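Local coordinates for protein chlorite dismutase (Nitrobacter winogradskyi, PDB 3QPI) that binds heme b and, as a dimeric chlorite dismutase, breaks chlorite down to chloride and molecular oxygen, at residues S26-A34 against T48-A56; A69-R79 against L119-Y130. All blocks are in the same frame, centred on the assembly; numbering follows the deposited sequence.

Overall arrangement
The two contacts lie on opposite sides of the chain's centre, with their own centres about 23 Å apart. Both reach the same antiparallel beta sheet. Interaction 1 packs strand 50-54, outermost within this chain, against the segment that leads into strand 32-37. Interaction 2 joins the last part of helix 64-73 to the segment leading into strand 126-131, likewise outermost within this chain. Only interaction 2 reaches the heme, through L70, L122, I125, R127 and L129. In interaction 1 the side chain of L52 is about 13 Å from the bound HEM. The contacts meet where A56 N packs on Y130 CD1 at 3.7 Å and A56 CB on Q128 NE2.

Interaction 1. Residues S26-A34 against T48-A56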
loop_
_atom_site.group_PDB
_atom_site.type_symbol
_atom_site.label_atom_id
_atom_site.label_comp_id
_atom_site.label_asym_id
_atom_site.label_seq_id
_atom_site.Cartn_x
_atom_site.Cartn_y
_atom_site.Cartn_z
ATOM N N SER A 26 15.880 1.167 2.817
ATOM C CA SER A 26 14.795 1.580 3.689
ATOM C C SER A 26 14.655 3.099 3.652
ATOM O O SER A 26 15.105 3.756 2.714
ATOM C CB SER A 26 15.080 1.081 5.107
ATOM O OG SER A 26 13.976 1.269 5.973
ATOM N N LEU A 27 14.016 3.664 4.663
ATOM C CA LEU A 27 13.863 5.107 4.741
ATOM C C LEU A 27 14.292 5.570 6.109
ATOM O O LEU A 27 14.255 4.806 7.077
ATOM C CB LEU A 27 12.418 5.523 4.502
ATOM C CG LEU A 27 11.898 5.258 3.100
ATOM C CD1 LEU A 27 10.364 5.324 3.081
ATOM C CD2 LEU A 27 12.521 6.233 2.116
ATOM N N MET A 28 14.691 6.831 6.177
ATOM C CA MET A 28 15.162 7.428 7.410
ATOM C C MET A 28 14.040 7.480 8.447
ATOM O O MET A 28 12.858 7.518 8.099
ATOM C CB MET A 28 15.667 8.832 7.094
ATOM C CG MET A 28 16.119 9.646 8.289
ATOM S SD MET A 28 16.666 11.304 7.789
ATOM C CE MET A 28 17.708 10.921 6.375
ATOM N N ALA A 29 14.418 7.470 9.722
ATOM C CA ALA A 29 13.457 7.587 10.824
ATOM C C ALA A 29 12.809 8.975 10.868
ATOM O O ALA A 29 13.447 9.978 10.555
ATOM C CB ALA A 29 14.142 7.303 12.154
ATOM N N ALA A 30 11.535 9.018 11.249
ATOM C CA ALA A 30 10.841 10.283 11.476
ATOM C C ALA A 30 9.772 10.048 12.538
ATOM O O ALA A 30 9.416 8.901 12.785
ATOM C CB ALA A 30 10.219 10.806 10.176
ATOM N N SER A 31 9.248 11.108 13.161
ATOM C CA SER A 31 8.324 10.894 14.274
ATOM C C SER A 31 6.873 10.908 13.814
ATOM O O SER A 31 6.049 10.230 14.406
ATOM C CB SER A 31 8.564 11.893 15.419
ATOM O OG SER A 31 7.917 13.120 15.212
ATOM N N HIS A 32 6.589 11.625 12.725
ATOM C CA HIS A 32 5.217 11.814 12.259
ATOM C C HIS A 32 5.072 11.728 10.758
ATOM O O HIS A 32 6.010 11.958 10.008
ATOM C CB HIS A 32 4.673 13.186 12.679
ATOM C CG HIS A 32 4.351 13.276 14.127
ATOM N ND1 HIS A 32 5.325 13.264 15.102
ATOM C CD2 HIS A 32 3.165 13.329 14.777
ATOM C CE1 HIS A 32 4.753 13.335 16.291
ATOM N NE2 HIS A 32 3.444 13.381 16.121
ATOM N N LEU A 33 3.851 11.425 10.337
ATOM C CA LEU A 33 3.522 11.355 8.945
ATOM C C LEU A 33 2.434 12.379 8.656
ATOM O O LEU A 33 1.372 12.338 9.275
ATOM C CB LEU A 33 3.042 9.951 8.590
ATOM C CG LEU A 33 2.466 9.841 7.183
ATOM C CD1 LEU A 33 3.550 10.189 6.143
ATOM C CD2 LEU A 33 1.861 8.450 6.910
ATOM N N ALA A 34 2.696 13.310 7.736
ATOM C CA ALA A 34 1.629 14.177 7.235
ATOM C C ALA A 34 1.209 13.727 5.845
ATOM O O ALA A 34 2.047 13.304 5.042
ATOM C CB ALA A 34 2.071 15.672 7.211
ATOM N N THR A 48 13.875 17.570 5.247
ATOM C CA THR A 48 12.899 16.586 5.715
ATOM C C THR A 48 13.388 15.147 5.534
ATOM O O THR A 48 13.961 14.804 4.504
ATOM C CB THR A 48 11.543 16.749 4.988
ATOM O OG1 THR A 48 10.626 15.751 5.457
ATOM C CG2 THR A 48 11.703 16.614 3.470
ATOM N N PRO A 49 13.155 14.292 6.540
ATOM C CA PRO A 49 13.636 12.905 6.484
ATOM C C PRO A 49 13.330 12.236 5.157
ATOM O O PRO A 49 14.217 11.641 4.558
ATOM C CB PRO A 49 12.870 12.224 7.621
ATOM C CG PRO A 49 12.661 13.320 8.610
ATOM C CD PRO A 49 12.433 14.567 7.792
ATOM N N TRP A 50 12.082 12.317 4.720
ATOM C CA TRP A 50 11.709 11.827 3.402
ATOM C C TRP A 50 10.352 12.365 3.043
ATOM O O TRP A 50 9.597 12.791 3.924
ATOM C CB TRP A 50 11.687 10.288 3.335
ATOM C CG TRP A 50 11.051 9.582 4.513
ATOM C CD1 TRP A 50 11.696 9.092 5.604
ATOM C CD2 TRP A 50 9.659 9.279 4.701
ATOM N NE1 TRP A 50 10.799 8.506 6.461
ATOM C CE2 TRP A 50 9.541 8.610 5.931
ATOM C CE3 TRP A 50 8.504 9.513 3.948
ATOM C CZ2 TRP A 50 8.321 8.159 6.426
ATOM C CZ3 TRP A 50 7.292 9.071 4.437
ATOM C CH2 TRP A 50 7.210 8.393 5.663
ATOM N N GLN A 51 10.060 12.344 1.749
ATOM C CA GLN A 51 8.775 12.768 1.217
ATOM C C GLN A 51 8.468 11.960 -0.035
ATOM O O GLN A 51 9.332 11.774 -0.887
ATOM C CB GLN A 51 8.811 14.252 0.870
ATOM C CG GLN A 51 7.448 14.836 0.546
ATOM C CD GLN A 51 7.513 16.342 0.368
ATOM O OE1 GLN A 51 8.157 16.842 -0.561
ATOM N NE2 GLN A 51 6.866 17.077 1.266
ATOM N N LEU A 52 7.229 11.500 -0.144
ATOM C CA LEU A 52 6.840 10.556 -1.168
ATOM C C LEU A 52 5.504 10.965 -1.758
ATOM O O LEU A 52 4.629 11.397 -1.030
ATOM C CB LEU A 52 6.695 9.181 -0.530
ATOM C CG LEU A 52 7.986 8.554 0.001
ATOM C CD1 LEU A 52 7.658 7.231 0.637
ATOM C CD2 LEU A 52 8.991 8.356 -1.107
ATOM N N ARG A 53 5.336 10.830 -3.069
ATOM C CA ARG A 53 4.116 11.304 -3.735
ATOM C C ARG A 53 3.535 10.248 -4.649
ATOM O O ARG A 53 4.268 9.454 -5.261
ATOM C CB ARG A 53 4.406 12.562 -4.554
ATOM C CG ARG A 53 5.110 13.617 -3.752
ATOM C CD ARG A 53 5.564 14.790 -4.597
ATOM N NE ARG A 53 6.316 15.750 -3.785
ATOM C CZ ARG A 53 6.001 17.037 -3.646
ATOM N NH1 ARG A 53 4.955 17.560 -4.282
ATOM N NH2 ARG A 53 6.750 17.822 -2.883
ATOM N N GLY A 54 2.214 10.251 -4.758
ATOM C CA GLY A 54 1.537 9.299 -5.615
ATOM C C GLY A 54 0.144 9.768 -5.981
ATOM O O GLY A 54 -0.353 10.764 -5.451
ATOM N N VAL A 55 -0.505 9.029 -6.871
ATOM C CA VAL A 55 -1.769 9.475 -7.434
ATOM C C VAL A 55 -2.774 8.345 -7.370
ATOM O O VAL A 55 -2.490 7.248 -7.827
ATOM C CB VAL A 55 -1.582 9.888 -8.931
ATOM C CG1 VAL A 55 -2.912 10.202 -9.569
ATOM C CG2 VAL A 55 -0.653 11.081 -9.041
ATOM N N ALA A 56 -3.946 8.599 -6.808
ATOM C CA ALA A 56 -4.996 7.593 -6.816
ATOM C C ALA A 56 -5.477 7.555 -8.241
ATOM O O ALA A 56 -5.661 8.607 -8.834
ATOM C CB ALA A 56 -6.140 7.972 -5.871
HETATM O O HOH W 1 14.882 8.404 3.677
#
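The indole of W50 lies against L27 and M28, at one edge of the antiparallel sheet of the ferredoxin-like alpha-beta fold of the chlorite dismutase family. CB of L27 sits over one face of the ring, 4.1 Å from the centroid of the five-membered ring and 24° off its normal, a CH-pi contact. M28 O comes to the edge of the same ring. It accepts a weak, bent hydrogen bond from W50 NE1 at 2.8 Å, with an N-H...O angle of 130°. CH2 of the W50 indole meets L33 CD1 at 4.1 Å, the side chains crossing at about a right angle. CG of W50 stands between its backbone N and carbonyl carbon (chi1 43°), which carries the ring across to the 26-34 segment.

P49 extends the contact toward the surface. A30 CB packs on P49 CG at 3.8 Å. M28 crosses the proline at about a right angle and lays SD on P49 CA at 3.7 Å. On the inner side, L27 and L52 reach tip to tip, with their CD1 atoms 4.1 Å apart.

The sheet positions these groups. Strand 4-9 lies between the two strands: H32 and A34 bond to it from one side and W50 from the other. S31 and H32 both face G9 in a classic beta bulge. I177 of strand 171-181 also touches W50, and L179 touches L33. Back at the contact, one water accepts from M28 N at 3.0 Å and donates a weak bond to P49 O.

Interaction 2. Residues A69-R79 against L119-Y130; sequences ALTSVQAGLGR and LKYLPAIARQLY. With HEM (protoporphyrin IX containing Fe), chain C.
A cis peptide bond before P123 marks the turn that meets the last part of helix 64-73. P123 CB lies just 3.2 Å from V73 O. Beside it, L122 CD1 packs on V73 CG2 at 3.6 Å, the two side chains crossing at about a right angle. L70 CD2 meets L119 CD2, while L70 CD1 and L122 CD2 touch heme methyl and vinyl carbons. Residues 69-73 and the turn thus form part of the wall of the heme pocket.

R127 reaches the heme from strand 126-131, consistent with the distal arginine of chlorite dismutases. Its chain runs extended from CG to NE, and NE comes within 3.5 Å of HEM CHB. The methyl CMB lies over one face of the guanidinium, offset toward the rim. At the guanidinium edge, Q74 OE1 accepts from R127 NH1 at 3.1 Å and, weakly, from NH2. The amide and guanidinium planes are 49° apart. A leucine in place of R127 would probably leave Q74 OE1 without these two donors and set the amide free to turn.

R79 holds the same turn by two backbone carbonyls. Its NH2 donates to A124 O at 2.9 Å in the guanidinium plane, with an N-H...O angle of 160°. NH1 donates to P123 O at 2.9 Å, tilted from that plane. The bend at chi3 (-65°) helps bring the guanidinium to these carbonyls. A water accepts from A75 N and donates to P123 O and I125 O. A126, next in the chain, bonds to E146 of strand 141-147.

P123 O is therefore shared by an arginine and a water. The turn is held by polar bonds to its backbone, and the two bonds to Q74 OE1 probably help hold the R127 guanidinium turned away from the heme iron.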
loop_
_atom_site.group_PDB
_atom_site.type_symbol
_atom_site.label_atom_id
_atom_site.label_comp_id
_atom_site.label_asym_id
_atom_site.label_seq_id
_atom_site.Cartn_x
_atom_site.Cartn_y
_atom_site.Cartn_z
ATOM N N ALA A 69 -17.635 -7.406 -5.951
ATOM C CA ALA A 69 -17.275 -8.108 -4.725
ATOM C C ALA A 69 -16.551 -7.206 -3.719
ATOM O O ALA A 69 -16.799 -7.288 -2.516
ATOM C CB ALA A 69 -16.418 -9.318 -5.047
ATOM N N LEU A 70 -15.666 -6.345 -4.210
ATOM C CA LEU A 70 -14.909 -5.454 -3.345
ATOM C C LEU A 70 -15.788 -4.389 -2.717
ATOM O O LEU A 70 -15.737 -4.169 -1.504
ATOM C CB LEU A 70 -13.793 -4.773 -4.139
ATOM C CG LEU A 70 -12.623 -5.684 -4.519
ATOM C CD1 LEU A 70 -11.849 -5.133 -5.719
ATOM C CD2 LEU A 70 -11.709 -5.853 -3.308
ATOM N N THR A 71 -16.582 -3.704 -3.530
ATOM C CA THR A 71 -17.369 -2.592 -3.000
ATOM C C THR A 71 -18.423 -3.076 -2.013
ATOM O O THR A 71 -18.916 -2.298 -1.207
ATOM C CB THR A 71 -18.057 -1.766 -4.109
ATOM O OG1 THR A 71 -18.881 -2.623 -4.898
ATOM C CG2 THR A 71 -17.029 -1.098 -5.007
ATOM N N SER A 72 -18.759 -4.361 -2.055
ATOM C CA SER A 72 -19.751 -4.893 -1.126
ATOM C C SER A 72 -19.193 -5.110 0.282
ATOM O O SER A 72 -19.941 -5.032 1.253
ATOM C CB SER A 72 -20.346 -6.199 -1.647
ATOM O OG SER A 72 -19.372 -7.217 -1.676
ATOM N N VAL A 73 -17.894 -5.375 0.409
ATOM C CA VAL A 73 -17.325 -5.561 1.750
ATOM C C VAL A 73 -16.375 -4.456 2.231
ATOM O O VAL A 73 -16.257 -4.243 3.428
ATOM C CB VAL A 73 -16.612 -6.921 1.909
ATOM C CG1 VAL A 73 -17.623 -8.070 1.799
ATOM C CG2 VAL A 73 -15.501 -7.072 0.898
ATOM N N GLN A 74 -15.705 -3.749 1.326
ATOM C CA GLN A 74 -14.632 -2.841 1.742
ATOM C C GLN A 74 -15.137 -1.631 2.527
ATOM O O GLN A 74 -16.268 -1.185 2.346
ATOM C CB GLN A 74 -13.798 -2.383 0.534
ATOM C CG GLN A 74 -14.440 -1.315 -0.315
ATOM C CD GLN A 74 -13.905 -1.321 -1.738
ATOM O OE1 GLN A 74 -12.984 -2.078 -2.071
ATOM N NE2 GLN A 74 -14.492 -0.495 -2.588
ATOM N N ALA A 75 -14.284 -1.106 3.400
ATOM C CA ALA A 75 -14.612 0.090 4.168
ATOM C C ALA A 75 -13.817 1.282 3.639
ATOM O O ALA A 75 -12.934 1.130 2.788
ATOM C CB ALA A 75 -14.325 -0.134 5.640
ATOM N N GLY A 76 -14.134 2.472 4.129
ATOM C CA GLY A 76 -13.452 3.674 3.680
ATOM C C GLY A 76 -12.393 4.129 4.666
ATOM O O GLY A 76 -12.301 3.599 5.772
ATOM N N LEU A 77 -11.604 5.122 4.267
ATOM C CA LEU A 77 -10.623 5.729 5.145
ATOM C C LEU A 77 -11.345 6.601 6.175
ATOM O O LEU A 77 -12.485 7.017 5.959
ATOM C CB LEU A 77 -9.637 6.587 4.339
ATOM C CG LEU A 77 -8.959 5.901 3.131
ATOM C CD1 LEU A 77 -7.972 6.828 2.419
ATOM C CD2 LEU A 77 -8.260 4.610 3.556
ATOM N N GLY A 78 -10.678 6.876 7.288
ATOM C CA GLY A 78 -11.174 7.833 8.253
ATOM C C GLY A 78 -12.153 7.276 9.275
ATOM O O GLY A 78 -12.823 8.051 9.943
ATOM N N ARG A 79 -12.241 5.949 9.408
ATOM C CA ARG A 79 -13.125 5.356 10.417
ATOM C C ARG A 79 -12.647 5.758 11.801
ATOM O O ARG A 79 -11.452 5.709 12.097
ATOM C CB ARG A 79 -13.167 3.836 10.318
ATOM C CG ARG A 79 -13.821 3.309 9.054
ATOM C CD ARG A 79 -13.621 1.812 8.924
ATOM N NE ARG A 79 -12.218 1.427 8.744
ATOM C CZ ARG A 79 -11.805 0.160 8.684
ATOM N NH1 ARG A 79 -12.700 -0.824 8.791
ATOM N NH2 ARG A 79 -10.509 -0.131 8.506
ATOM N N LEU A 119 -9.854 -10.744 0.061
ATOM C CA LEU A 119 -11.233 -10.384 0.382
ATOM C C LEU A 119 -11.623 -10.688 1.835
ATOM O O LEU A 119 -12.415 -9.970 2.426
ATOM C CB LEU A 119 -12.212 -11.077 -0.576
ATOM C CG LEU A 119 -12.306 -10.469 -1.978
ATOM C CD1 LEU A 119 -13.240 -11.285 -2.863
ATOM C CD2 LEU A 119 -12.767 -9.016 -1.933
ATOM N N LYS A 120 -11.072 -11.737 2.422
ATOM C CA LYS A 120 -11.483 -12.094 3.780
ATOM C C LYS A 120 -11.066 -11.036 4.797
ATOM O O LYS A 120 -11.644 -10.958 5.869
ATOM C CB LYS A 120 -10.949 -13.469 4.192
ATOM C CG LYS A 120 -9.440 -13.609 4.171
ATOM C CD LYS A 120 -9.010 -15.062 4.404
ATOM C CE LYS A 120 -9.272 -15.497 5.845
ATOM N NZ LYS A 120 -9.166 -16.988 6.073
ATOM N N TYR A 121 -10.072 -10.224 4.458
ATOM C CA TYR A 121 -9.548 -9.235 5.397
ATOM C C TYR A 121 -10.339 -7.941 5.409
ATOM O O TYR A 121 -9.990 -7.003 6.140
ATOM C CB TYR A 121 -8.084 -8.925 5.096
ATOM C CG TYR A 121 -7.162 -10.089 5.355
ATOM C CD1 TYR A 121 -6.662 -10.332 6.627
ATOM C CD2 TYR A 121 -6.798 -10.953 4.332
ATOM C CE1 TYR A 121 -5.811 -11.403 6.870
ATOM C CE2 TYR A 121 -5.953 -12.024 4.571
ATOM C CZ TYR A 121 -5.461 -12.234 5.840
ATOM O OH TYR A 121 -4.623 -13.286 6.078
ATOM N N LEU A 122 -11.384 -7.869 4.593
ATOM C CA LEU A 122 -12.286 -6.720 4.631
ATOM C C LEU A 122 -13.534 -7.171 5.353
ATOM O O LEU A 122 -13.922 -8.333 5.232
ATOM C CB LEU A 122 -12.654 -6.223 3.215
ATOM C CG LEU A 122 -11.599 -6.341 2.101
ATOM C CD1 LEU A 122 -12.120 -5.734 0.801
ATOM C CD2 LEU A 122 -10.270 -5.695 2.495
ATOM N N PRO A 123 -14.197 -6.255 6.073
ATOM C CA PRO A 123 -13.886 -4.823 6.107
ATOM C C PRO A 123 -12.804 -4.416 7.115
ATOM O O PRO A 123 -12.450 -3.247 7.172
ATOM C CB PRO A 123 -15.221 -4.201 6.504
ATOM C CG PRO A 123 -15.858 -5.244 7.385
ATOM C CD PRO A 123 -15.391 -6.585 6.881
ATOM N N ALA A 124 -12.281 -5.341 7.902
ATOM C CA ALA A 124 -11.281 -4.959 8.902
ATOM C C ALA A 124 -10.229 -3.969 8.347
ATOM O O ALA A 124 -9.988 -2.913 8.937
ATOM C CB ALA A 124 -10.597 -6.205 9.481
ATOM N N ILE A 125 -9.611 -4.311 7.217
ATOM C CA ILE A 125 -8.537 -3.494 6.669
ATOM C C ILE A 125 -9.084 -2.623 5.539
ATOM O O ILE A 125 -9.562 -3.151 4.554
ATOM C CB ILE A 125 -7.371 -4.377 6.100
ATOM C CG1 ILE A 125 -6.980 -5.507 7.075
ATOM C CG2 ILE A 125 -6.166 -3.517 5.749
ATOM C CD1 ILE A 125 -6.418 -5.015 8.433
ATOM N N ALA A 126 -9.043 -1.300 5.702
ATOM C CA ALA A 126 -9.372 -0.371 4.622
ATOM C C ALA A 126 -8.084 0.003 3.904
ATOM O O ALA A 126 -7.014 0.029 4.522
ATOM C CB ALA A 126 -10.062 0.906 5.171
ATOM N N ARG A 127 -8.184 0.309 2.611
ATOM C CA ARG A 127 -6.987 0.520 1.790
ATOM C C ARG A 127 -7.169 1.645 0.783
ATOM O O ARG A 127 -8.290 1.952 0.359
ATOM C CB ARG A 127 -6.639 -0.760 1.010
ATOM C CG ARG A 127 -7.631 -1.069 -0.102
ATOM C CD ARG A 127 -7.349 -2.374 -0.846
ATOM N NE ARG A 127 -8.063 -2.357 -2.120
ATOM C CZ ARG A 127 -9.387 -2.491 -2.225
ATOM N NH1 ARG A 127 -10.128 -2.679 -1.138
ATOM N NH2 ARG A 127 -9.975 -2.428 -3.412
ATOM N N GLN A 128 -6.045 2.238 0.393
ATOM C CA GLN A 128 -5.997 3.111 -0.762
ATOM C C GLN A 128 -4.655 2.942 -1.467
ATOM O O GLN A 128 -3.604 2.950 -0.830
ATOM C CB GLN A 128 -6.192 4.578 -0.369
ATOM C CG GLN A 128 -6.129 5.554 -1.592
ATOM C CD GLN A 128 -7.230 5.284 -2.624
ATOM O OE1 GLN A 128 -8.418 5.406 -2.317
ATOM N NE2 GLN A 128 -6.840 4.901 -3.842
ATOM N N LEU A 129 -4.709 2.811 -2.787
ATOM C CA LEU A 129 -3.530 2.646 -3.617
ATOM C C LEU A 129 -3.190 3.933 -4.370
ATOM O O LEU A 129 -4.059 4.540 -4.995
ATOM C CB LEU A 129 -3.804 1.535 -4.636
ATOM C CG LEU A 129 -2.738 1.273 -5.693
ATOM C CD1 LEU A 129 -1.433 0.730 -5.073
ATOM C CD2 LEU A 129 -3.292 0.299 -6.733
ATOM N N TYR A 130 -1.917 4.320 -4.334
ATOM C CA TYR A 130 -1.430 5.479 -5.058
ATOM C C TYR A 130 -0.344 5.044 -6.030
ATOM O O TYR A 130 0.505 4.249 -5.673
ATOM C CB TYR A 130 -0.872 6.509 -4.081
ATOM C CG TYR A 130 -1.898 6.959 -3.079
ATOM C CD1 TYR A 130 -2.720 8.061 -3.336
ATOM C CD2 TYR A 130 -2.056 6.283 -1.866
ATOM C CE1 TYR A 130 -3.676 8.477 -2.408
ATOM C CE2 TYR A 130 -3.015 6.685 -0.930
ATOM C CZ TYR A 130 -3.818 7.775 -1.214
ATOM O OH TYR A 130 -4.748 8.162 -0.294
HETATM C CHA HEM C . -3.386 -3.624 -6.171
HETATM C CHB HEM C . -6.880 -5.372 -3.406
HETATM C CHC HEM C . -3.825 -5.502 0.375
HETATM C CHD HEM C . -0.340 -4.051 -2.472
HETATM C C1A HEM C . -4.566 -4.077 -5.688
HETATM C C2A HEM C . -5.756 -4.143 -6.521
HETATM C C3A HEM C . -6.773 -4.619 -5.776
HETATM C C4A HEM C . -6.212 -4.870 -4.450
HETATM C CMA HEM C . -8.244 -4.880 -6.269
HETATM C CAA HEM C . -5.720 -3.749 -8.006
HETATM C CBA HEM C . -6.189 -2.330 -8.292
HETATM C CGA HEM C . -6.264 -2.214 -9.801
HETATM O O1A HEM C . -5.413 -1.476 -10.332
HETATM O O2A HEM C . -7.131 -2.862 -10.470
HETATM C C1B HEM C . -6.306 -5.513 -2.190
HETATM C C2B HEM C . -7.085 -5.852 -1.024
HETATM C C3B HEM C . -6.257 -5.844 0.010
HETATM C C4B HEM C . -4.920 -5.536 -0.460
HETATM C CMB HEM C . -8.609 -6.120 -0.937
HETATM C CAB HEM C . -6.706 -6.167 1.453
HETATM C CBB HEM C . -6.390 -5.327 2.441
HETATM C C1C HEM C . -2.598 -5.153 -0.041
HETATM C C2C HEM C . -1.371 -5.049 0.749
HETATM C C3C HEM C . -0.424 -4.603 -0.075
HETATM C C4C HEM C . -1.026 -4.465 -1.388
HETATM C CMC HEM C . -1.270 -5.324 2.268
HETATM C CAC HEM C . 1.068 -4.324 0.175
HETATM C CBC HEM C . 1.709 -4.985 1.150
HETATM C C1D HEM C . -0.809 -3.758 -3.689
HETATM C C2D HEM C . 0.020 -3.264 -4.762
HETATM C C3D HEM C . -0.966 -3.131 -5.913
HETATM C C4D HEM C . -2.242 -3.581 -5.410
HETATM C CMD HEM C . 1.544 -2.916 -4.799
HETATM C CAD HEM C . -0.672 -2.651 -7.341
HETATM C CBD HEM C . -0.402 -3.920 -8.166
HETATM C CGD HEM C . 0.071 -3.523 -9.546
HETATM O O1D HEM C . -0.640 -2.730 -10.204
HETATM O O2D HEM C . 1.154 -3.997 -9.989
HETATM N NA HEM C . -4.857 -4.515 -4.383
HETATM N NB HEM C . -4.971 -5.320 -1.835
HETATM N NC HEM C . -2.351 -4.800 -1.338
HETATM N ND HEM C . -2.139 -3.952 -4.103
HETATM FE FE HEM C . -3.402 -4.777 -2.940
HETATM O O HOH W 2 -10.929 -0.070 1.546
HETATM O O HOH W 3 -12.032 -2.514 4.455
#